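Long-range contacts in cellulose hydrolase (Bacillus licheniformis, PDB 4YZT), which hydrolyses beta-1,4-glucosidic bonds of cellulose as an endoglucanase, with a family 5 TIM-barrel catalytic module followed by beta-sheet modules: residues P335-K340 with D358-N364; N30-G34 with V327-R332; K283-D288 with D320-I326; P408-L414 with V425-Y431; G379-T383 with I393-C397. All blocks are in the same frame, centred on the assembly; numbering follows the deposited sequence.

Contact 1 (P335-K340 with D358-N364)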
# COMPACT_ATOMS: atom_id res chain seq x y z
N PRO A 335 -0.75 -9.00 -18.34
CA PRO A 335 -0.95 -7.55 -18.42
C PRO A 335 -2.42 -7.13 -18.39
O PRO A 335 -3.29 -7.84 -18.92
CB PRO A 335 -0.31 -7.18 -19.76
CG PRO A 335 0.71 -8.27 -19.99
CD PRO A 335 0.05 -9.51 -19.46
N ASN A 336 -2.68 -5.98 -17.78
CA ASN A 336 -4.02 -5.42 -17.66
C ASN A 336 -4.16 -4.14 -18.47
O ASN A 336 -3.28 -3.27 -18.43
CB ASN A 336 -4.35 -5.12 -16.20
CG ASN A 336 -4.15 -6.31 -15.30
OD1 ASN A 336 -4.98 -7.22 -15.25
ND2 ASN A 336 -3.03 -6.32 -14.56
N ALA A 337 -5.26 -4.03 -19.20
CA ALA A 337 -5.58 -2.79 -19.89
C ALA A 337 -5.95 -1.71 -18.86
O ALA A 337 -6.56 -2.00 -17.83
CB ALA A 337 -6.70 -3.02 -20.90
N ILE A 338 -5.57 -0.47 -19.14
CA ILE A 338 -5.87 0.65 -18.25
C ILE A 338 -6.61 1.74 -19.02
O ILE A 338 -6.13 2.22 -20.06
CB ILE A 338 -4.57 1.23 -17.62
CG1 ILE A 338 -3.74 0.13 -16.95
CG2 ILE A 338 -4.92 2.32 -16.62
CD1 ILE A 338 -4.38 -0.48 -15.69
N ILE A 339 -7.81 2.11 -18.54
CA ILE A 339 -8.58 3.19 -19.16
C ILE A 339 -8.31 4.56 -18.53
O ILE A 339 -7.96 4.65 -17.35
CB ILE A 339 -10.11 2.92 -19.10
CG1 ILE A 339 -10.61 2.98 -17.65
CG2 ILE A 339 -10.45 1.59 -19.76
CD1 ILE A 339 -12.13 2.90 -17.53
N LYS A 340 -8.48 5.61 -19.33
CA LYS A 340 -8.39 7.00 -18.86
C LYS A 340 -9.44 7.84 -19.58
O LYS A 340 -9.41 7.96 -20.81
CB LYS A 340 -6.99 7.58 -19.12
CG LYS A 340 -6.64 8.80 -18.29
CD LYS A 340 -5.18 9.22 -18.48
CE LYS A 340 -4.83 10.40 -17.57
NZ LYS A 340 -3.47 10.93 -17.87
N ASP A 358 -9.64 6.79 -23.47
CA ASP A 358 -8.43 6.20 -24.03
C ASP A 358 -8.05 4.93 -23.27
O ASP A 358 -8.18 4.87 -22.05
CB ASP A 358 -7.27 7.19 -24.00
CG ASP A 358 -7.51 8.40 -24.90
OD1 ASP A 358 -7.92 8.21 -26.06
OD2 ASP A 358 -7.28 9.53 -24.43
N ILE A 359 -7.59 3.92 -23.99
CA ILE A 359 -7.21 2.65 -23.37
C ILE A 359 -5.75 2.29 -23.64
O ILE A 359 -5.35 2.15 -24.80
CB ILE A 359 -8.11 1.50 -23.86
CG1 ILE A 359 -9.59 1.89 -23.80
CG2 ILE A 359 -7.85 0.23 -23.05
CD1 ILE A 359 -10.51 0.80 -24.30
N GLN A 360 -4.96 2.17 -22.58
CA GLN A 360 -3.64 1.55 -22.67
C GLN A 360 -3.85 0.03 -22.64
O GLN A 360 -3.97 -0.57 -21.57
CB GLN A 360 -2.73 2.02 -21.52
CG GLN A 360 -1.36 1.35 -21.45
CD GLN A 360 -0.49 1.92 -20.34
OE1 GLN A 360 -0.64 3.08 -19.95
NE2 GLN A 360 0.41 1.10 -19.81
N LEU A 361 -3.91 -0.57 -23.83
CA LEU A 361 -4.31 -1.96 -23.98
C LEU A 361 -3.32 -2.94 -23.36
O LEU A 361 -3.72 -3.96 -22.82
CB LEU A 361 -4.49 -2.29 -25.46
CG LEU A 361 -5.72 -1.65 -26.11
CD1 LEU A 361 -5.68 -1.85 -27.62
CD2 LEU A 361 -6.99 -2.25 -25.53
N ASN A 362 -2.03 -2.61 -23.43
CA ASN A 362 -0.97 -3.49 -22.94
C ASN A 362 -1.09 -4.90 -23.54
O ASN A 362 -0.96 -5.89 -22.84
CB ASN A 362 -0.97 -3.56 -21.40
CG ASN A 362 -0.52 -2.26 -20.74
OD1 ASN A 362 0.36 -1.57 -21.25
ND2 ASN A 362 -1.11 -1.94 -19.59
N GLY A 363 -1.38 -4.96 -24.84
CA GLY A 363 -1.50 -6.23 -25.54
C GLY A 363 -2.89 -6.85 -25.56
O GLY A 363 -3.12 -7.85 -26.25
N ASN A 364 -3.82 -6.28 -24.80
CA ASN A 364 -5.15 -6.85 -24.69
C ASN A 364 -6.12 -6.36 -25.76
O ASN A 364 -5.80 -5.47 -26.56
CB ASN A 364 -5.72 -6.55 -23.30
CG ASN A 364 -5.01 -7.33 -22.20
OD1 ASN A 364 -4.97 -8.55 -22.23
ND2 ASN A 364 -4.45 -6.61 -21.23
O HOH W 1 -3.13 -9.65 -20.97

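Contact 2 (N30-G34 with V327-R332)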
# COMPACT_ATOMS: atom_id res chain seq x y z
N ASN A 30 5.61 -19.99 -7.42
CA ASN A 30 4.92 -20.48 -6.24
C ASN A 30 4.29 -19.41 -5.36
O ASN A 30 3.27 -19.68 -4.71
CB ASN A 30 5.87 -21.32 -5.38
CG ASN A 30 6.25 -22.63 -6.03
OD1 ASN A 30 5.54 -23.14 -6.90
ND2 ASN A 30 7.38 -23.18 -5.60
N MET A 31 4.88 -18.20 -5.32
CA MET A 31 4.45 -17.18 -4.34
C MET A 31 3.73 -15.92 -4.89
O MET A 31 3.00 -15.25 -4.15
CB MET A 31 5.67 -16.71 -3.52
CG MET A 31 6.35 -17.81 -2.66
SD MET A 31 7.56 -17.11 -1.49
CE MET A 31 6.52 -16.13 -0.40
N SER A 32 3.93 -15.58 -6.15
CA SER A 32 3.38 -14.32 -6.66
C SER A 32 1.92 -14.48 -7.08
O SER A 32 1.60 -15.44 -7.79
CB SER A 32 4.21 -13.81 -7.85
OG SER A 32 3.68 -12.61 -8.38
N PRO A 33 1.03 -13.56 -6.67
CA PRO A 33 1.20 -12.39 -5.79
C PRO A 33 0.97 -12.67 -4.31
O PRO A 33 0.22 -13.58 -3.96
CB PRO A 33 0.13 -11.42 -6.30
CG PRO A 33 -1.00 -12.32 -6.68
CD PRO A 33 -0.35 -13.62 -7.20
N GLY A 34 1.56 -11.85 -3.45
CA GLY A 34 1.42 -12.02 -2.02
C GLY A 34 0.63 -10.90 -1.37
O GLY A 34 0.38 -9.86 -1.99
N VAL A 327 -3.74 -6.65 -9.40
CA VAL A 327 -2.61 -7.29 -8.72
C VAL A 327 -2.60 -8.81 -8.94
O VAL A 327 -1.56 -9.40 -9.22
CB VAL A 327 -2.63 -6.98 -7.20
CG1 VAL A 327 -1.68 -7.90 -6.42
CG2 VAL A 327 -2.26 -5.51 -6.96
N ILE A 328 -3.77 -9.42 -8.84
CA ILE A 328 -3.95 -10.85 -9.08
C ILE A 328 -3.50 -11.28 -10.49
O ILE A 328 -2.81 -12.29 -10.65
CB ILE A 328 -5.43 -11.24 -8.86
CG1 ILE A 328 -5.77 -11.05 -7.38
CG2 ILE A 328 -5.72 -12.67 -9.33
CD1 ILE A 328 -4.85 -11.79 -6.45
N GLN A 329 -3.91 -10.52 -11.49
CA GLN A 329 -3.55 -10.84 -12.88
C GLN A 329 -2.08 -10.52 -13.16
O GLN A 329 -1.33 -11.35 -13.68
CB GLN A 329 -4.47 -10.09 -13.84
CG GLN A 329 -5.93 -10.52 -13.74
CD GLN A 329 -6.13 -11.96 -14.16
OE1 GLN A 329 -5.52 -12.42 -15.12
NE2 GLN A 329 -6.98 -12.69 -13.43
N ALA A 330 -1.66 -9.31 -12.80
CA ALA A 330 -0.29 -8.90 -13.05
C ALA A 330 0.70 -9.80 -12.30
O ALA A 330 1.79 -10.08 -12.80
CB ALA A 330 -0.09 -7.44 -12.66
N GLY A 331 0.32 -10.26 -11.12
CA GLY A 331 1.19 -11.11 -10.32
C GLY A 331 1.34 -12.50 -10.91
O GLY A 331 2.23 -13.26 -10.48
N ARG A 332 0.47 -12.85 -11.86
CA ARG A 332 0.59 -14.09 -12.63
C ARG A 332 1.18 -13.85 -14.02
O ARG A 332 1.16 -14.74 -14.88
CB ARG A 332 -0.78 -14.76 -12.76
CG ARG A 332 -1.24 -15.44 -11.48
CD ARG A 332 -2.71 -15.85 -11.53
NE ARG A 332 -3.04 -16.73 -10.41
CZ ARG A 332 -3.27 -16.31 -9.17
NH1 ARG A 332 -3.22 -15.01 -8.89
NH2 ARG A 332 -3.54 -17.19 -8.21

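Contact 3 (K283-D288 with D320-I326)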
# COMPACT_ATOMS: atom_id res chain seq x y z
N LYS A 283 -3.63 5.13 -9.34
CA LYS A 283 -3.47 3.96 -8.47
C LYS A 283 -3.44 2.65 -9.27
O LYS A 283 -2.62 1.78 -9.01
CB LYS A 283 -4.59 3.92 -7.43
CG LYS A 283 -4.39 2.86 -6.36
CD LYS A 283 -5.73 2.41 -5.78
CE LYS A 283 -6.40 3.49 -4.97
NZ LYS A 283 -7.81 3.06 -4.60
N TRP A 284 -4.35 2.53 -10.24
CA TRP A 284 -4.41 1.32 -11.05
C TRP A 284 -3.15 1.18 -11.90
O TRP A 284 -2.53 0.11 -11.94
CB TRP A 284 -5.66 1.33 -11.94
CG TRP A 284 -6.96 1.28 -11.15
CD1 TRP A 284 -7.09 1.12 -9.81
CD2 TRP A 284 -8.29 1.41 -11.68
NE1 TRP A 284 -8.42 1.13 -9.46
CE2 TRP A 284 -9.18 1.32 -10.58
CE3 TRP A 284 -8.82 1.59 -12.96
CZ2 TRP A 284 -10.57 1.40 -10.74
CZ3 TRP A 284 -10.21 1.68 -13.11
CH2 TRP A 284 -11.07 1.58 -12.01
N LEU A 285 -2.76 2.26 -12.57
CA LEU A 285 -1.53 2.29 -13.36
C LEU A 285 -0.27 1.97 -12.54
O LEU A 285 0.62 1.26 -13.00
CB LEU A 285 -1.38 3.66 -14.04
CG LEU A 285 -0.20 3.81 -15.01
CD1 LEU A 285 -0.35 2.83 -16.18
CD2 LEU A 285 -0.12 5.23 -15.52
N TYR A 286 -0.19 2.53 -11.34
CA TYR A 286 0.95 2.28 -10.45
C TYR A 286 1.05 0.79 -10.10
O TYR A 286 2.12 0.17 -10.22
CB TYR A 286 0.83 3.13 -9.18
CG TYR A 286 2.01 3.00 -8.25
CD1 TYR A 286 2.05 2.01 -7.27
CD2 TYR A 286 3.12 3.84 -8.36
CE1 TYR A 286 3.14 1.87 -6.43
CE2 TYR A 286 4.19 3.71 -7.52
CZ TYR A 286 4.20 2.73 -6.56
OH TYR A 286 5.29 2.59 -5.72
N HIS A 287 -0.07 0.20 -9.69
CA HIS A 287 -0.02 -1.20 -9.28
C HIS A 287 0.27 -2.12 -10.46
O HIS A 287 1.11 -3.02 -10.35
CB HIS A 287 -1.32 -1.59 -8.58
CG HIS A 287 -1.41 -1.11 -7.16
ND1 HIS A 287 -1.77 0.17 -6.83
CD2 HIS A 287 -1.16 -1.75 -5.99
CE1 HIS A 287 -1.75 0.31 -5.51
NE2 HIS A 287 -1.38 -0.84 -4.98
N ASP A 288 -0.38 -1.91 -11.60
CA ASP A 288 -0.12 -2.75 -12.76
C ASP A 288 1.33 -2.64 -13.21
O ASP A 288 1.96 -3.64 -13.53
CB ASP A 288 -1.04 -2.39 -13.93
CG ASP A 288 -0.75 -3.23 -15.16
OD1 ASP A 288 -1.13 -4.43 -15.17
OD2 ASP A 288 -0.12 -2.71 -16.10
N ASP A 320 -11.42 -1.43 -3.24
CA ASP A 320 -11.19 -1.15 -4.65
C ASP A 320 -10.99 -2.49 -5.34
O ASP A 320 -9.89 -3.03 -5.35
CB ASP A 320 -9.96 -0.24 -4.84
CG ASP A 320 -9.71 0.13 -6.30
OD1 ASP A 320 -10.34 -0.47 -7.19
OD2 ASP A 320 -8.88 1.04 -6.54
N PRO A 321 -12.07 -3.07 -5.87
CA PRO A 321 -11.96 -4.43 -6.40
C PRO A 321 -11.11 -4.49 -7.66
O PRO A 321 -10.50 -5.52 -7.94
CB PRO A 321 -13.41 -4.80 -6.72
CG PRO A 321 -14.22 -3.87 -5.90
CD PRO A 321 -13.47 -2.61 -5.83
N VAL A 322 -11.10 -3.41 -8.43
CA VAL A 322 -10.34 -3.37 -9.68
C VAL A 322 -8.84 -3.44 -9.41
O VAL A 322 -8.13 -4.22 -10.05
CB VAL A 322 -10.67 -2.12 -10.50
CG1 VAL A 322 -9.69 -1.96 -11.67
CG2 VAL A 322 -12.12 -2.16 -10.98
N VAL A 323 -8.35 -2.63 -8.46
CA VAL A 323 -6.92 -2.64 -8.20
C VAL A 323 -6.51 -4.03 -7.67
O VAL A 323 -5.43 -4.53 -8.02
CB VAL A 323 -6.49 -1.51 -7.23
CG1 VAL A 323 -6.84 -1.85 -5.77
CG2 VAL A 323 -5.00 -1.25 -7.37
N LYS A 324 -7.37 -4.67 -6.88
CA LYS A 324 -7.11 -6.03 -6.42
C LYS A 324 -7.00 -7.00 -7.60
O LYS A 324 -6.09 -7.83 -7.65
CB LYS A 324 -8.22 -6.52 -5.47
CG LYS A 324 -8.02 -7.97 -4.96
CD LYS A 324 -8.85 -9.00 -5.72
CE LYS A 324 -10.32 -8.89 -5.38
NZ LYS A 324 -11.13 -10.01 -5.97
N GLU A 325 -7.93 -6.91 -8.54
CA GLU A 325 -7.91 -7.82 -9.68
C GLU A 325 -6.67 -7.57 -10.54
O GLU A 325 -6.10 -8.51 -11.10
CB GLU A 325 -9.18 -7.68 -10.53
CG GLU A 325 -10.48 -8.03 -9.81
CD GLU A 325 -10.57 -9.47 -9.31
OE1 GLU A 325 -9.71 -10.31 -9.66
OE2 GLU A 325 -11.53 -9.77 -8.56
N ILE A 326 -6.26 -6.31 -10.64
CA ILE A 326 -5.04 -5.96 -11.36
C ILE A 326 -3.84 -6.67 -10.73
O ILE A 326 -3.02 -7.24 -11.44
CB ILE A 326 -4.82 -4.44 -11.38
CG1 ILE A 326 -5.71 -3.81 -12.45
CG2 ILE A 326 -3.37 -4.09 -11.65
CD1 ILE A 326 -5.79 -2.29 -12.39

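Contact 4 (P408-L414 with V425-Y431)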
# COMPACT_ATOMS: atom_id res chain seq x y z
N PRO A 408 -26.51 14.43 -7.02
CA PRO A 408 -25.08 14.20 -7.32
C PRO A 408 -24.58 12.83 -6.84
O PRO A 408 -25.19 12.21 -5.98
CB PRO A 408 -24.37 15.33 -6.56
CG PRO A 408 -25.43 16.38 -6.34
CD PRO A 408 -26.71 15.61 -6.16
N GLY A 409 -23.46 12.39 -7.41
CA GLY A 409 -22.86 11.12 -7.03
C GLY A 409 -22.68 10.18 -8.22
O GLY A 409 -22.93 10.56 -9.36
N VAL A 410 -22.24 8.96 -7.94
CA VAL A 410 -22.06 7.98 -9.00
C VAL A 410 -23.42 7.59 -9.56
O VAL A 410 -24.25 7.05 -8.83
CB VAL A 410 -21.32 6.74 -8.47
CG1 VAL A 410 -20.97 5.81 -9.61
CG2 VAL A 410 -20.07 7.16 -7.75
N LYS A 411 -23.66 7.86 -10.84
CA LYS A 411 -24.97 7.59 -11.43
C LYS A 411 -24.99 6.27 -12.17
O LYS A 411 -26.03 5.64 -12.32
CB LYS A 411 -25.39 8.72 -12.37
CG LYS A 411 -25.28 10.11 -11.78
CD LYS A 411 -26.10 10.26 -10.50
CE LYS A 411 -27.58 10.38 -10.80
NZ LYS A 411 -28.31 10.75 -9.56
N ALA A 412 -23.82 5.85 -12.64
CA ALA A 412 -23.71 4.60 -13.39
C ALA A 412 -22.24 4.17 -13.47
O ALA A 412 -21.35 4.98 -13.24
CB ALA A 412 -24.30 4.75 -14.78
N GLN A 413 -22.02 2.90 -13.77
CA GLN A 413 -20.67 2.37 -13.97
C GLN A 413 -20.59 1.62 -15.29
O GLN A 413 -21.45 0.80 -15.59
CB GLN A 413 -20.27 1.44 -12.83
CG GLN A 413 -20.06 2.11 -11.50
CD GLN A 413 -19.70 1.11 -10.42
OE1 GLN A 413 -20.25 0.00 -10.38
NE2 GLN A 413 -18.76 1.48 -9.56
N LEU A 414 -19.57 1.91 -16.08
CA LEU A 414 -19.34 1.13 -17.28
C LEU A 414 -18.18 0.16 -17.06
O LEU A 414 -17.08 0.56 -16.67
CB LEU A 414 -19.07 2.04 -18.48
CG LEU A 414 -20.19 3.03 -18.80
CD1 LEU A 414 -19.83 3.86 -20.03
CD2 LEU A 414 -21.53 2.33 -18.99
N VAL A 425 -13.40 -0.53 -14.69
CA VAL A 425 -14.70 0.05 -14.34
C VAL A 425 -14.66 1.58 -14.28
O VAL A 425 -13.92 2.15 -13.49
CB VAL A 425 -15.20 -0.47 -12.99
CG1 VAL A 425 -16.53 0.19 -12.62
CG2 VAL A 425 -15.29 -1.99 -12.99
N MET A 426 -15.46 2.24 -15.11
CA MET A 426 -15.51 3.70 -15.13
C MET A 426 -16.76 4.22 -14.42
O MET A 426 -17.88 3.90 -14.81
CB MET A 426 -15.48 4.21 -16.57
CG MET A 426 -15.37 5.73 -16.71
SD MET A 426 -15.38 6.26 -18.43
CE MET A 426 -17.11 6.08 -18.82
N ASP A 427 -16.58 5.03 -13.38
CA ASP A 427 -17.71 5.65 -12.70
C ASP A 427 -18.17 6.87 -13.48
O ASP A 427 -17.34 7.69 -13.90
CB ASP A 427 -17.35 6.06 -11.27
CG ASP A 427 -17.29 4.89 -10.30
OD1 ASP A 427 -17.44 3.73 -10.73
OD2 ASP A 427 -17.09 5.15 -9.10
N ILE A 428 -19.48 6.98 -13.70
CA ILE A 428 -20.05 8.17 -14.29
C ILE A 428 -20.64 8.99 -13.13
O ILE A 428 -21.60 8.57 -12.51
CB ILE A 428 -21.13 7.85 -15.32
CG1 ILE A 428 -20.58 6.89 -16.38
CG2 ILE A 428 -21.69 9.14 -15.93
CD1 ILE A 428 -20.44 7.48 -17.76
N ILE A 429 -20.04 10.14 -12.86
CA ILE A 429 -20.35 10.89 -11.65
C ILE A 429 -20.98 12.24 -11.96
O ILE A 429 -20.37 13.08 -12.63
CB ILE A 429 -19.07 11.14 -10.82
CG1 ILE A 429 -18.33 9.82 -10.56
CG2 ILE A 429 -19.41 11.86 -9.52
CD1 ILE A 429 -16.95 10.01 -9.91
N LEU A 430 -22.19 12.46 -11.46
CA LEU A 430 -22.80 13.78 -11.53
C LEU A 430 -22.34 14.64 -10.36
O LEU A 430 -22.42 14.21 -9.21
CB LEU A 430 -24.33 13.67 -11.52
CG LEU A 430 -25.15 14.94 -11.74
CD1 LEU A 430 -24.93 15.49 -13.15
CD2 LEU A 430 -26.64 14.67 -11.50
N TYR A 431 -21.86 15.85 -10.64
CA TYR A 431 -21.45 16.74 -9.55
C TYR A 431 -21.98 18.14 -9.75
O TYR A 431 -22.47 18.48 -10.83
CB TYR A 431 -19.92 16.79 -9.41
CG TYR A 431 -19.22 17.74 -10.35
CD1 TYR A 431 -18.88 17.35 -11.64
CD2 TYR A 431 -18.88 19.03 -9.95
CE1 TYR A 431 -18.23 18.21 -12.50
CE2 TYR A 431 -18.23 19.90 -10.81
CZ TYR A 431 -17.90 19.48 -12.08
OH TYR A 431 -17.27 20.34 -12.94

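Contact 5 (G379-T383 with I393-C397)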
# COMPACT_ATOMS: atom_id res chain seq x y z
N GLY A 379 -21.76 1.15 -32.04
CA GLY A 379 -22.28 1.81 -33.21
C GLY A 379 -23.21 2.95 -32.84
O GLY A 379 -23.12 4.05 -33.39
N SER A 380 -24.11 2.69 -31.89
CA SER A 380 -25.07 3.70 -31.46
C SER A 380 -24.79 4.19 -30.05
O SER A 380 -25.01 5.36 -29.73
CB SER A 380 -26.50 3.15 -31.55
OG SER A 380 -26.70 2.09 -30.63
N ASP A 381 -24.32 3.29 -29.19
CA ASP A 381 -23.94 3.67 -27.84
C ASP A 381 -22.48 4.11 -27.79
O ASP A 381 -22.14 5.04 -27.07
CB ASP A 381 -24.18 2.53 -26.85
CG ASP A 381 -25.61 2.45 -26.39
OD1 ASP A 381 -26.33 3.47 -26.49
OD2 ASP A 381 -26.03 1.38 -25.91
N TYR A 382 -21.63 3.43 -28.56
CA TYR A 382 -20.22 3.79 -28.60
C TYR A 382 -19.54 3.33 -29.87
O TYR A 382 -19.98 2.38 -30.52
CB TYR A 382 -19.50 3.21 -27.38
CG TYR A 382 -19.34 1.70 -27.39
CD1 TYR A 382 -18.18 1.10 -27.89
CD2 TYR A 382 -20.32 0.87 -26.86
CE1 TYR A 382 -18.02 -0.28 -27.88
CE2 TYR A 382 -20.17 -0.51 -26.85
CZ TYR A 382 -19.01 -1.08 -27.35
OH TYR A 382 -18.85 -2.45 -27.34
N THR A 383 -18.45 4.00 -30.22
CA THR A 383 -17.62 3.56 -31.33
C THR A 383 -16.16 3.46 -30.90
O THR A 383 -15.76 3.99 -29.86
CB THR A 383 -17.73 4.51 -32.55
OG1 THR A 383 -17.22 5.80 -32.20
CG2 THR A 383 -19.18 4.63 -33.00
N ILE A 393 -17.89 7.28 -26.29
CA ILE A 393 -19.23 7.08 -25.75
C ILE A 393 -20.12 8.21 -26.26
O ILE A 393 -19.84 9.37 -25.99
CB ILE A 393 -19.24 7.07 -24.21
CG1 ILE A 393 -18.10 6.21 -23.65
CG2 ILE A 393 -20.59 6.60 -23.69
CD1 ILE A 393 -18.32 4.72 -23.78
N LYS A 394 -21.17 7.86 -27.01
CA LYS A 394 -22.04 8.87 -27.62
C LYS A 394 -22.84 9.66 -26.59
O LYS A 394 -23.23 9.13 -25.55
CB LYS A 394 -22.99 8.22 -28.63
CG LYS A 394 -22.26 7.52 -29.77
CD LYS A 394 -21.15 8.40 -30.34
CE LYS A 394 -20.27 7.62 -31.30
NZ LYS A 394 -19.03 8.35 -31.69
N ALA A 395 -23.07 10.93 -26.90
CA ALA A 395 -23.75 11.87 -26.00
C ALA A 395 -25.13 11.36 -25.58
O ALA A 395 -25.52 11.46 -24.42
CB ALA A 395 -23.86 13.23 -26.66
N SER A 396 -25.87 10.82 -26.54
CA SER A 396 -27.19 10.29 -26.25
C SER A 396 -27.13 9.14 -25.24
O SER A 396 -28.01 9.04 -24.38
CB SER A 396 -27.85 9.83 -27.55
OG SER A 396 -26.90 9.21 -28.39
N CYS A 397 -26.11 8.30 -25.33
CA CYS A 397 -25.94 7.24 -24.35
C CYS A 397 -25.61 7.81 -22.97
O CYS A 397 -26.21 7.42 -21.97
CB CYS A 397 -24.85 6.25 -24.79
SG CYS A 397 -24.41 5.00 -23.54

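Contact 1 (P335-K340 with D358-N364)
An antiparallel hairpin of the X2 module pairs Ile338 with Gln360 and Lys340 with Asp358, both hydrogen-bonded pairs, with the non-hydrogen-bonded pair Ile339 and Ile359 between them. Ile338 N reaches Gln360 O at 2.9 Å, and Lys340 N meets Asp358 O at 2.8 Å. Side chains alternate: Ile359 turns to the face shared with Ile339, where its CG1 lies 4.1 Å from Ile339 CG2, while its CG2 touches Ala337 CB. Branched apolar residues suit this face because Phe416 and Phe418 of strand 409-418 pack against it. Beyond the paired strands, two asparagine amides take over. Asn362 ND2 gives a nearly straight bond of 2.8 Å to Asn336 O (168°), while Asn362 OD1 receives Gln360 NE2 on an in-plane lone pair, which fixes the amide's rotation. Asn364 ND2 meets Pro335 O at 2.9 Å from above the carbonyl plane, and a water joins that oxygen to Asn364 OD1. Asn362 and Gly363 are the two central residues of a type I' turn, whose positive phi angles asparagine and glycine readily adopt. Backbone pairing continued by side-chain amides is consistent with the immunoglobulin-like fold of the X2 family.

Contact 2 (N30-G34 with V327-R332)
Ser32 and Pro33 dock on the C-terminal end of helix 321-330, and the packing is closest at Gly331. Ser32 OG donates to Gly331 O over 2.6 Å, lying in the carbonyl plane on a lone pair; OG is anti to the backbone N (chi1 179°), which swings the hydroxyl over to that oxygen. A buried serine fits, being small and able to satisfy a carbonyl near the helix end. Replacing it with an alanine would probably leave Gly331 O without this donor and loosen the tie between the lead-in to the first strand and the end of helix 321-330. Gly331 has to be bare, since a CB would collide with Pro33 CB. The peptide bond before Pro33 is cis, and the ring is turned into the helix: its CB lies 4.0 Å from Val327 CG1 and its CG 3.9 Å from Ile328 CD1. In the TIM barrel this joins the residues that lead into the first strand, 34-36, to a helix almost three hundred residues later, so the beginning and the end of the barrel module meet beside its first strand. Toward solvent the fit slackens at Arg332, which is partly exposed. Its NH1 passes 3.6 Å from Pro33 CD obliquely, with no polar bond to the proline. Its polar bonds are made on its own side and beyond: NH1 donates to Ile328 O at 3.3 Å, the oxygen lying in the guanidinium plane, and NH2 binds Gly67 O.

Contact 3 (K283-D288 with D320-I326)
Trp284 and Asp320 meet where helices 280-296 and 321-330 pack almost parallel on the outside of the TIM barrel, their local axes 9.4 Å apart at 15°. Trp284 NE1 donates to Asp320 OD2 at 3.0 Å, in the ring plane and on the syn lone pair. Lys283 NZ takes the anti lone pair of the same oxygen in a salt bridge of 3.0 Å, so one carboxylate atom satisfies two donors. Val322 CG1 sits over the centre of the indole's six-membered ring, 3.5 Å from its centroid, a CH-pi contact that suits a flat, wide residue. With an alanine here in place of Trp284 the indole is gone, and Val322 CG1 would probably face a gap while Asp320 OD2 keeps only the lysine of its two partners across the helices. Ile326 CD1 packs against Trp284 CB, while Ile326 CG2 reaches Asp288 CB. Behind this first layer, Asp320 is itself placed as the N-cap of helix 321-330: its OD1 accepts Val323 N at 3.2 Å from above the carboxylate plane. His287 is also held by its own helix. Its ND1 donates to Lys283 O at 2.8 Å and in the ring plane, presenting one ring face to Val323 CG2, 3.8 Å from the centroid and offset toward the rim.

Contact 4 (P408-L414 with V425-Y431)
Lys411 N donates to Ile428 O at 2.7 Å, the shortest polar bond between these antiparallel strands. It marks a classic beta bulge: Lys411 and Ala412 both face Ile428, whose own N returns a bond of 2.8 Å to Ala412 O. The extra residue shifts the register by one, and with CG of Lys411 anti to its carbonyl carbon (chi1 -51°), that atom rests 3.7 Å from Leu430 CB. Before the bulge, Gly409 N binds Leu430 O; glycine fits there because its positive phi (123°) would jam a CB against the preceding carbonyl. Past the bulge the two faces differ. On one, Gln413 and Asp427 run side by side, and Gln413 NE2 meets Asp427 OD1 at 2.9 Å on the syn side, 27° out of the carboxylate plane. Lys280 of the catalytic module forms a salt bridge with the other oxygen of Asp427, so each carboxylate oxygen has its own partner. On the opposite face, Leu414 CD1 touches Met426 CE at 3.7 Å and approaches Ile428 CD1, apolar side chains suited to a buried face. Leu398 and Leu401 of helix 395-401 cover this apolar side, while strand 338-347 pairs with the other edge of strand 424-431 and strand 366-371 lies beyond strand 409-418.

Contact 5 (G379-T383 with I393-C397)
Thr383 and Lys394 cross at about a right angle at the edge of the X2 domain's sheet, where strand 382-384 pairs antiparallel with strand 390-393 just before helix 395-401. The lysine chain bends at chi2 (-46°) and then runs out extended, laying CE 3.6 Å from Thr383 CG2 and bringing NZ 3.2 Å from Thr383 OG1 as donor. Threonine suits the spot by offering a methyl to the aliphatic stem and a hydroxyl to the ammonium, which also binds Ser392 OG. Tyr382 and Ile393 share a sheet face as a non-hydrogen-bonded pair. They meet only at the base of the tyrosine, with Ile393 CD1 4.1 Å from Tyr382 CB, because the ring leads off. Lys394 occupies the N-cap position of helix 395-401, and its backbone N ties the strand to the helix start through a bond of 3.0 Å to Asp381 O. The Asp381 carboxylate bends back toward the helix, OD2 accepting from Lys377 N while OD1 lies 3.6 Å from Cys397 CB.

In the fold
Contacts 2 and 3 are buried in the catalytic barrel and share helix 321-330, contact 3 nested within the loop that contact 2 closes; one relies on a proline and a hydroxyl, the other on a tryptophan, a gripped carboxylate and CH-pi packing. Contacts 1, 4 and 5 belong to one sheet of the X2 module and are only partly buried; contacts 1 and 4 depend largely on backbone bonds, contact 5 on one backbone bond and a lysine laid against a threonine. Contact 1 lies at the junction between modules: Asn336 bonds to Asp288 of contact 3 and packs on Gln329 of contact 2. Contact 4 also meets the barrel, Val425 lying against Trp284 and Val322, whereas contact 5, farthest from the chain's centre, touches contact 4 through Ile393 and Leu414.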